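Long-range contacts in tailspike protein (Siphovirus 9NA, PDB 3RIQ), which probably recognises Salmonella lipopolysaccharide as the phage receptor and cleaves it as an endorhamnosidase: residues S33-I38 and E58-F63; D44-D49 and G67-N72; A146-N151 and G166-T171. All coordinates share one frame; numbering follows the deposited sequence.

Interaction 1. Residues S33-I38 and E58-F63; sequences SLLIDI and ECKAKF
I36 meets E58 and K60 where two parallel strands stack on successive turns of the right-handed beta-helix, close to its N-terminal end. The main-chain N of I36 donates to E58 O (2.8 Å) in a nearly straight bond of 172°, and its carbonyl O accepts from K60 N, so both polar groups of this residue are held by segment 58-63, the second from just past the strand's end; E58 N adds a bond to L34 O. With CG1 anti to the carbonyl carbon (chi1 -49°), the isoleucine side chain crosses that of F63 at about a right angle: I36 CG1 lies 3.8 Å from F63 CZ and 4.0 Å from C59 SG. L23 of helix 23-29 packs on both I36 and F63.

L35 and E58 occupy the other face. E58 CG comes within 3.9 Å of L35 CD1, after which the glutamate chain bends at CG and carries its carboxylate away. The same L35 CD1 touches the extended chain of K60, whose NZ forms a salt bridge with D32 of the second subunit, which brings this face to the subunit interface. Beyond the strands the segments separate slightly; A61 points its CB at the opposite main chain, 4.0 Å from D37 C, and one water donates to both D37 O (2.9 Å) and K60 O (2.8 Å).

Interaction 2. Residues D44-D49 and G67-N72; sequences DGEAVD and GVLNWN
V48 and W71 lie side by side and point the same way, into the apolar interior beneath helix 23-29. V48 CB is 4.0 Å from W71 CD1. The valine holds CG1 anti to its backbone N and CG2 beside it, and from there CG2 reaches both W71 CD1 and L69 CD1. That leucine methyl has a second neighbour: E46 runs alongside L69 with an extended chain, its CB 3.9 Å from L69 CD1, while its carboxylate turns to Y40 and to the backbone N of I43.

The opposite face carries A47, N70 and N72. Each asparagine keeps OD1 on the side of strand 46-49: N72 OD1 rests 3.8 Å from A47 CB, whereas N70 OD1 and E46 O, both acceptors, lie 3.2 Å apart without a bond. Their ND2 atoms turn to N151 on the next strand, N72 in a hydrogen bond and N70 in a weak one.

At the start of the pair, side chain replaces main chain. D44 OD1 accepts from V68 N (3.0 Å, 164°), met on its anti side and 27° out of the carboxylate plane. G67 has no side chain, and the same OD1 approaches its CA to 3.3 Å. V68 takes the crowded position for CG1, between backbone N and carbonyl carbon (chi1 68°), which brings that methyl within 3.7 Å of G45 N. G45 N itself bonds to V68 O, and three further backbone bonds complete the pairing. Parallel strands in register, with V48, L69 and W71 packed inward and the two asparagines on the outer face, fit the right-handed beta-helix of the P22 tailspike family.

Interaction 3. Residues A146-N151 and G166-T171; sequences ATLRVN and GGYLFT
T171 OG1 has two hydrogen-bond partners: R149 NE donates to it at 2.9 Å along a nearly straight N-H...O line of 170°, and E194 OE1 of strand 184-194 forms a second hydrogen bond with it. The hydroxyl lies in the guanidinium plane of R149, at its edge. The arginine reaches it with a chain extended from CG to NE, which runs beside L169 and sets R149 NE 3.6 Å from L169 CD2. R149 NH2 forms a salt bridge with E194, and NH1 bonds a glycerol that probably came from the crystallisation liquor.

The reverse face is apolar. V150 and F170 lie side by side, with V150 CB 3.7 Å from F170 CD1, and L148 CD2 meets the edge of the Y168 ring, 3.9 Å from CD1. Between the faces, the parallel backbones are joined by hydrogen bonds, among them L169 N to L148 O at 2.7 Å. The chemistry thus divides by face: an apolar, partly aromatic stack toward the interior of the beta-helix, and outside it a charged network in which E194 probably steadies both the arginine and the threonine, across three successive strands.

All three contacts join parallel strands on neighbouring turns of one beta-helix, and burial rises inward from its N-terminal end: interactions 1 and 2 are partly buried, interaction 3 is buried. Interactions 2 and 3 are adjacent, since strands 67-72 and 146-151 pair directly through backbone bonds such as W71 N to R149 O (2.8 Å). Interaction 1 belongs to another side of the coil and meets interaction 2 across the interior, where F63 CZ packs on W71 CZ2 at 3.6 Å. Their outward chemistry differs: interaction 1 sends a lysine to the subunit interface, whereas interactions 2 and 3, which touch no other subunit, carry asparagine amides and an arginine salt-bridged within the chain.

Interaction 1. Residues S33-I38 and E58-F63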
loop_
_atom_site.group_PDB
_atom_site.type_symbol
_atom_site.label_atom_id
_atom_site.label_comp_id
_atom_site.label_asym_id
_atom_site.label_seq_id
_atom_site.Cartn_x
_atom_site.Cartn_y
_atom_site.Cartn_z
ATOM N N SER A 33 28.520 -12.110 28.953
ATOM C CA SER A 33 27.080 -12.147 29.187
ATOM C C SER A 33 26.687 -11.899 30.643
ATOM O O SER A 33 27.454 -12.177 31.561
ATOM C CB SER A 33 26.542 -13.470 28.670
ATOM O OG SER A 33 26.796 -13.543 27.280
ATOM N N LEU A 34 25.482 -11.360 30.827
ATOM C CA LEU A 34 24.910 -11.034 32.127
ATOM C C LEU A 34 23.494 -11.579 32.097
ATOM O O LEU A 34 22.678 -11.117 31.292
ATOM C CB LEU A 34 24.961 -9.509 32.380
ATOM C CG LEU A 34 24.067 -8.976 33.514
ATOM C CD1 LEU A 34 24.314 -9.671 34.847
ATOM C CD2 LEU A 34 24.270 -7.462 33.596
ATOM N N LEU A 35 23.220 -12.587 32.918
ATOM C CA LEU A 35 21.900 -13.227 32.951
ATOM C C LEU A 35 21.056 -12.657 34.088
ATOM O O LEU A 35 21.483 -12.688 35.241
ATOM C CB LEU A 35 22.061 -14.753 33.098
ATOM C CG LEU A 35 20.761 -15.543 33.296
ATOM C CD1 LEU A 35 19.986 -15.552 31.965
ATOM C CD2 LEU A 35 21.073 -16.969 33.768
ATOM N N ILE A 36 19.873 -12.139 33.764
ATOM C CA ILE A 36 18.934 -11.669 34.817
ATOM C C ILE A 36 18.016 -12.856 35.111
ATOM O O ILE A 36 16.998 -13.045 34.444
ATOM C CB ILE A 36 18.152 -10.409 34.382
ATOM C CG1 ILE A 36 19.106 -9.322 33.816
ATOM C CG2 ILE A 36 17.294 -9.889 35.524
ATOM C CD1 ILE A 36 20.109 -8.768 34.792
ATOM N N ASP A 37 18.410 -13.678 36.098
ATOM C CA ASP A 37 17.706 -14.940 36.370
ATOM C C ASP A 37 16.694 -14.866 37.516
ATOM O O ASP A 37 16.011 -15.843 37.762
ATOM C CB ASP A 37 18.717 -16.090 36.600
ATOM C CG ASP A 37 19.656 -15.838 37.778
ATOM O OD1 ASP A 37 19.916 -14.661 38.143
ATOM O OD2 ASP A 37 20.170 -16.855 38.321
ATOM N N ILE A 38 16.614 -13.731 38.209
ATOM C CA ILE A 38 15.642 -13.543 39.288
ATOM C C ILE A 38 15.157 -12.104 39.225
ATOM O O ILE A 38 15.856 -11.212 38.727
ATOM C CB ILE A 38 16.202 -13.896 40.696
ATOM C CG1 ILE A 38 17.458 -13.080 41.029
ATOM C CG2 ILE A 38 16.428 -15.424 40.845
ATOM C CD1 ILE A 38 17.825 -13.140 42.495
ATOM N N GLU A 58 20.917 -10.828 29.096
ATOM C CA GLU A 58 19.872 -11.800 28.773
ATOM C C GLU A 58 18.842 -11.777 29.888
ATOM O O GLU A 58 19.143 -12.189 31.011
ATOM C CB GLU A 58 20.501 -13.207 28.655
ATOM C CG GLU A 58 19.480 -14.297 28.359
ATOM C CD GLU A 58 19.212 -14.456 26.896
ATOM O OE1 GLU A 58 20.167 -14.722 26.161
ATOM O OE2 GLU A 58 18.056 -14.348 26.482
ATOM N N CYS A 59 17.639 -11.264 29.628
ATOM C CA CYS A 59 16.665 -11.087 30.728
ATOM C C CYS A 59 15.671 -12.235 30.793
ATOM O O CYS A 59 14.959 -12.541 29.799
ATOM C CB CYS A 59 15.920 -9.772 30.586
ATOM S SG CYS A 59 17.050 -8.347 30.534
ATOM N N LYS A 60 15.643 -12.902 31.950
ATOM C CA LYS A 60 14.682 -13.991 32.188
ATOM C C LYS A 60 13.860 -13.720 33.438
ATOM O O LYS A 60 13.326 -14.655 34.055
ATOM C CB LYS A 60 15.385 -15.358 32.277
ATOM C CG LYS A 60 16.081 -15.765 30.964
ATOM C CD LYS A 60 16.582 -17.199 30.953
ATOM C CE LYS A 60 17.119 -17.572 29.608
ATOM N NZ LYS A 60 17.383 -19.053 29.492
ATOM N N ALA A 61 13.743 -12.444 33.784
ATOM C CA ALA A 61 12.996 -12.000 34.964
ATOM C C ALA A 61 12.822 -10.491 34.838
ATOM O O ALA A 61 13.254 -9.925 33.827
ATOM C CB ALA A 61 13.757 -12.386 36.241
ATOM N N LYS A 62 12.175 -9.836 35.804
ATOM C CA LYS A 62 11.766 -8.444 35.656
ATOM C C LYS A 62 12.590 -7.494 36.490
ATOM O O LYS A 62 13.104 -7.880 37.546
ATOM C CB LYS A 62 10.303 -8.293 36.109
ATOM C CG LYS A 62 9.353 -9.202 35.348
ATOM C CD LYS A 62 7.932 -8.943 35.778
ATOM C CE LYS A 62 6.974 -9.814 34.984
ATOM N NZ LYS A 62 7.149 -11.265 35.310
ATOM N N PHE A 63 12.688 -6.246 36.023
ATOM C CA PHE A 63 13.139 -5.127 36.861
ATOM C C PHE A 63 11.912 -4.429 37.465
ATOM O O PHE A 63 11.087 -3.866 36.716
ATOM C CB PHE A 63 13.942 -4.132 36.039
ATOM C CG PHE A 63 15.150 -4.737 35.365
ATOM C CD1 PHE A 63 16.188 -5.331 36.132
ATOM C CD2 PHE A 63 15.248 -4.751 33.979
ATOM C CE1 PHE A 63 17.338 -5.888 35.502
ATOM C CE2 PHE A 63 16.375 -5.332 33.335
ATOM C CZ PHE A 63 17.426 -5.891 34.104
HETATM O O HOH W 1 14.576 -16.784 35.419
#

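Interaction 2. Residues D44-D49 and G67-N72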
loop_
_atom_site.group_PDB
_atom_site.type_symbol
_atom_site.label_atom_id
_atom_site.label_comp_id
_atom_site.label_asym_id
_atom_site.label_seq_id
_atom_site.Cartn_x
_atom_site.Cartn_y
_atom_site.Cartn_z
ATOM N N ASP A 44 14.390 3.922 43.242
ATOM C CA ASP A 44 14.331 5.106 42.385
ATOM C C ASP A 44 15.655 5.880 42.414
ATOM O O ASP A 44 16.124 6.298 43.495
ATOM C CB ASP A 44 13.221 6.005 42.904
ATOM C CG ASP A 44 13.045 7.271 42.067
ATOM O OD1 ASP A 44 13.377 7.263 40.845
ATOM O OD2 ASP A 44 12.608 8.293 42.664
ATOM N N GLY A 45 16.279 6.033 41.239
ATOM C CA GLY A 45 17.531 6.744 41.129
ATOM C C GLY A 45 18.748 5.841 41.129
ATOM O O GLY A 45 19.873 6.327 40.999
ATOM N N GLU A 46 18.528 4.536 41.280
ATOM C CA GLU A 46 19.617 3.561 41.235
ATOM C C GLU A 46 20.378 3.694 39.916
ATOM O O GLU A 46 19.788 3.997 38.867
ATOM C CB GLU A 46 19.046 2.113 41.360
ATOM C CG GLU A 46 20.155 1.035 41.455
ATOM C CD GLU A 46 19.636 -0.328 41.859
ATOM O OE1 GLU A 46 20.327 -1.328 41.531
ATOM O OE2 GLU A 46 18.572 -0.399 42.520
ATOM N N ALA A 47 21.685 3.469 39.961
ATOM C CA ALA A 47 22.495 3.540 38.759
ATOM C C ALA A 47 23.352 2.284 38.644
ATOM O O ALA A 47 23.800 1.693 39.662
ATOM C CB ALA A 47 23.371 4.777 38.791
ATOM N N VAL A 48 23.589 1.878 37.408
ATOM C CA VAL A 48 24.435 0.725 37.076
ATOM C C VAL A 48 25.459 1.198 36.061
ATOM O O VAL A 48 25.088 1.704 34.973
ATOM C CB VAL A 48 23.632 -0.460 36.499
ATOM C CG1 VAL A 48 24.555 -1.660 36.241
ATOM C CG2 VAL A 48 22.525 -0.849 37.484
ATOM N N ASP A 49 26.735 1.058 36.434
ATOM C CA ASP A 49 27.853 1.436 35.577
ATOM C C ASP A 49 28.412 0.169 34.923
ATOM O O ASP A 49 28.939 -0.703 35.619
ATOM C CB ASP A 49 28.943 2.098 36.461
ATOM C CG ASP A 49 30.230 2.444 35.702
ATOM O OD1 ASP A 49 30.354 2.261 34.488
ATOM O OD2 ASP A 49 31.167 2.957 36.382
ATOM N N GLY A 67 9.839 4.542 39.847
ATOM C CA GLY A 67 10.856 5.526 39.509
ATOM C C GLY A 67 11.825 5.008 38.438
ATOM O O GLY A 67 11.468 4.179 37.595
ATOM N N VAL A 68 13.061 5.514 38.480
ATOM C CA VAL A 68 14.014 5.308 37.400
ATOM C C VAL A 68 15.172 4.380 37.784
ATOM O O VAL A 68 15.737 4.488 38.882
ATOM C CB VAL A 68 14.567 6.687 36.884
ATOM C CG1 VAL A 68 15.436 7.387 37.927
ATOM C CG2 VAL A 68 15.395 6.504 35.621
ATOM N N LEU A 69 15.533 3.498 36.859
ATOM C CA LEU A 69 16.769 2.691 36.960
ATOM C C LEU A 69 17.700 3.191 35.829
ATOM O O LEU A 69 17.366 3.068 34.637
ATOM C CB LEU A 69 16.415 1.203 36.790
ATOM C CG LEU A 69 17.588 0.203 36.700
ATOM C CD1 LEU A 69 18.498 0.283 37.968
ATOM C CD2 LEU A 69 17.019 -1.216 36.566
ATOM N N ASN A 70 18.843 3.778 36.184
ATOM C CA ASN A 70 19.815 4.329 35.189
ATOM C C ASN A 70 20.852 3.304 34.785
ATOM O O ASN A 70 21.492 2.658 35.645
ATOM C CB ASN A 70 20.556 5.536 35.793
ATOM C CG ASN A 70 19.629 6.644 36.203
ATOM O OD1 ASN A 70 19.304 6.827 37.399
ATOM N ND2 ASN A 70 19.209 7.416 35.234
ATOM N N TRP A 71 21.042 3.151 33.474
ATOM C CA TRP A 71 22.093 2.300 32.919
ATOM C C TRP A 71 23.108 3.179 32.213
ATOM O O TRP A 71 22.801 3.827 31.185
ATOM C CB TRP A 71 21.501 1.276 31.959
ATOM C CG TRP A 71 20.848 0.089 32.638
ATOM C CD1 TRP A 71 20.533 -0.069 33.988
ATOM C CD2 TRP A 71 20.445 -1.110 31.991
ATOM N NE1 TRP A 71 19.962 -1.320 34.181
ATOM C CE2 TRP A 71 19.892 -1.969 32.976
ATOM C CE3 TRP A 71 20.486 -1.553 30.644
ATOM C CZ2 TRP A 71 19.353 -3.252 32.652
ATOM C CZ3 TRP A 71 19.978 -2.811 30.337
ATOM C CH2 TRP A 71 19.416 -3.653 31.341
ATOM N N ASN A 72 24.327 3.180 32.757
ATOM C CA ASN A 72 25.395 4.106 32.319
ATOM C C ASN A 72 26.575 3.323 31.768
ATOM O O ASN A 72 26.826 2.193 32.181
ATOM C CB ASN A 72 25.864 4.939 33.517
ATOM C CG ASN A 72 24.740 5.713 34.142
ATOM O OD1 ASN A 72 24.647 5.855 35.374
ATOM N ND2 ASN A 72 23.900 6.255 33.317
#

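Interaction 3. Residues A146-N151 and G166-T171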
loop_
_atom_site.group_PDB
_atom_site.type_symbol
_atom_site.label_atom_id
_atom_site.label_comp_id
_atom_site.label_asym_id
_atom_site.label_seq_id
_atom_site.Cartn_x
_atom_site.Cartn_y
_atom_site.Cartn_z
ATOM N N ALA A 146 7.724 2.182 36.289
ATOM C CA ALA A 146 9.123 1.748 36.223
ATOM C C ALA A 146 9.710 2.181 34.881
ATOM O O ALA A 146 9.289 1.680 33.817
ATOM C CB ALA A 146 9.184 0.215 36.351
ATOM N N THR A 147 10.711 3.060 34.936
ATOM C CA THR A 147 11.395 3.532 33.723
ATOM C C THR A 147 12.858 3.134 33.735
ATOM O O THR A 147 13.591 3.415 34.714
ATOM C CB THR A 147 11.274 5.082 33.632
ATOM O OG1 THR A 147 9.883 5.422 33.667
ATOM C CG2 THR A 147 11.875 5.625 32.348
ATOM N N LEU A 148 13.295 2.517 32.639
ATOM C CA LEU A 148 14.728 2.284 32.400
ATOM C C LEU A 148 15.239 3.502 31.647
ATOM O O LEU A 148 14.717 3.827 30.581
ATOM C CB LEU A 148 14.915 1.022 31.517
ATOM C CG LEU A 148 16.402 0.564 31.438
ATOM C CD1 LEU A 148 16.908 0.067 32.816
ATOM C CD2 LEU A 148 16.565 -0.485 30.337
ATOM N N ARG A 149 16.282 4.150 32.172
ATOM C CA ARG A 149 16.917 5.269 31.487
ATOM C C ARG A 149 18.318 4.839 31.091
ATOM O O ARG A 149 19.184 4.615 31.966
ATOM C CB ARG A 149 16.963 6.501 32.385
ATOM C CG ARG A 149 17.439 7.763 31.651
ATOM C CD ARG A 149 17.481 8.975 32.549
ATOM N NE ARG A 149 17.341 10.187 31.731
ATOM C CZ ARG A 149 17.114 11.397 32.231
ATOM N NH1 ARG A 149 17.109 11.573 33.560
ATOM N NH2 ARG A 149 16.917 12.433 31.410
ATOM N N VAL A 150 18.540 4.703 29.782
ATOM C CA VAL A 150 19.853 4.330 29.230
ATOM C C VAL A 150 20.524 5.641 28.816
ATOM O O VAL A 150 19.992 6.354 27.953
ATOM C CB VAL A 150 19.696 3.371 28.047
ATOM C CG1 VAL A 150 21.030 3.124 27.357
ATOM C CG2 VAL A 150 19.049 2.067 28.493
ATOM N N ASN A 151 21.657 5.969 29.449
ATOM C CA ASN A 151 22.292 7.267 29.229
ATOM C C ASN A 151 23.538 7.179 28.360
ATOM O O ASN A 151 24.439 6.366 28.628
ATOM C CB ASN A 151 22.691 7.841 30.593
ATOM C CG ASN A 151 21.484 8.088 31.524
ATOM O OD1 ASN A 151 21.429 7.598 32.688
ATOM N ND2 ASN A 151 20.544 8.834 31.038
ATOM N N GLY A 166 5.373 0.621 32.697
ATOM C CA GLY A 166 6.794 0.926 32.625
ATOM C C GLY A 166 7.135 1.381 31.221
ATOM O O GLY A 166 6.301 1.383 30.302
ATOM N N GLY A 167 8.384 1.728 31.034
ATOM C CA GLY A 167 8.851 2.168 29.722
ATOM C C GLY A 167 10.335 2.365 29.668
ATOM O O GLY A 167 11.047 2.101 30.655
ATOM N N TYR A 168 10.788 2.871 28.529
ATOM C CA TYR A 168 12.201 2.951 28.197
ATOM C C TYR A 168 12.523 4.347 27.723
ATOM O O TYR A 168 11.908 4.867 26.763
ATOM C CB TYR A 168 12.585 1.927 27.103
ATOM C CG TYR A 168 12.351 0.508 27.586
ATOM C CD1 TYR A 168 13.390 -0.244 28.145
ATOM C CD2 TYR A 168 11.075 -0.076 27.507
ATOM C CE1 TYR A 168 13.158 -1.529 28.612
ATOM C CE2 TYR A 168 10.835 -1.350 27.976
ATOM C CZ TYR A 168 11.874 -2.073 28.541
ATOM O OH TYR A 168 11.652 -3.354 28.985
ATOM N N LEU A 169 13.521 4.942 28.380
ATOM C CA LEU A 169 13.971 6.321 28.058
ATOM C C LEU A 169 15.447 6.268 27.638
ATOM O O LEU A 169 16.293 5.853 28.444
ATOM C CB LEU A 169 13.753 7.221 29.276
ATOM C CG LEU A 169 14.377 8.624 29.235
ATOM C CD1 LEU A 169 13.748 9.434 28.139
ATOM C CD2 LEU A 169 14.093 9.256 30.558
ATOM N N PHE A 170 15.753 6.703 26.423
ATOM C CA PHE A 170 17.131 6.723 25.917
ATOM C C PHE A 170 17.540 8.178 25.855
ATOM O O PHE A 170 16.958 8.969 25.071
ATOM C CB PHE A 170 17.200 6.068 24.522
ATOM C CG PHE A 170 16.881 4.618 24.558
ATOM C CD1 PHE A 170 17.890 3.699 24.848
ATOM C CD2 PHE A 170 15.578 4.156 24.331
ATOM C CE1 PHE A 170 17.612 2.301 24.908
ATOM C CE2 PHE A 170 15.289 2.774 24.381
ATOM C CZ PHE A 170 16.297 1.853 24.706
ATOM N N THR A 171 18.533 8.524 26.664
ATOM C CA THR A 171 19.000 9.923 26.810
ATOM C C THR A 171 20.353 10.086 26.142
ATOM O O THR A 171 21.302 9.413 26.531
ATOM C CB THR A 171 19.041 10.325 28.294
ATOM O OG1 THR A 171 17.706 10.241 28.816
ATOM C CG2 THR A 171 19.574 11.768 28.502
#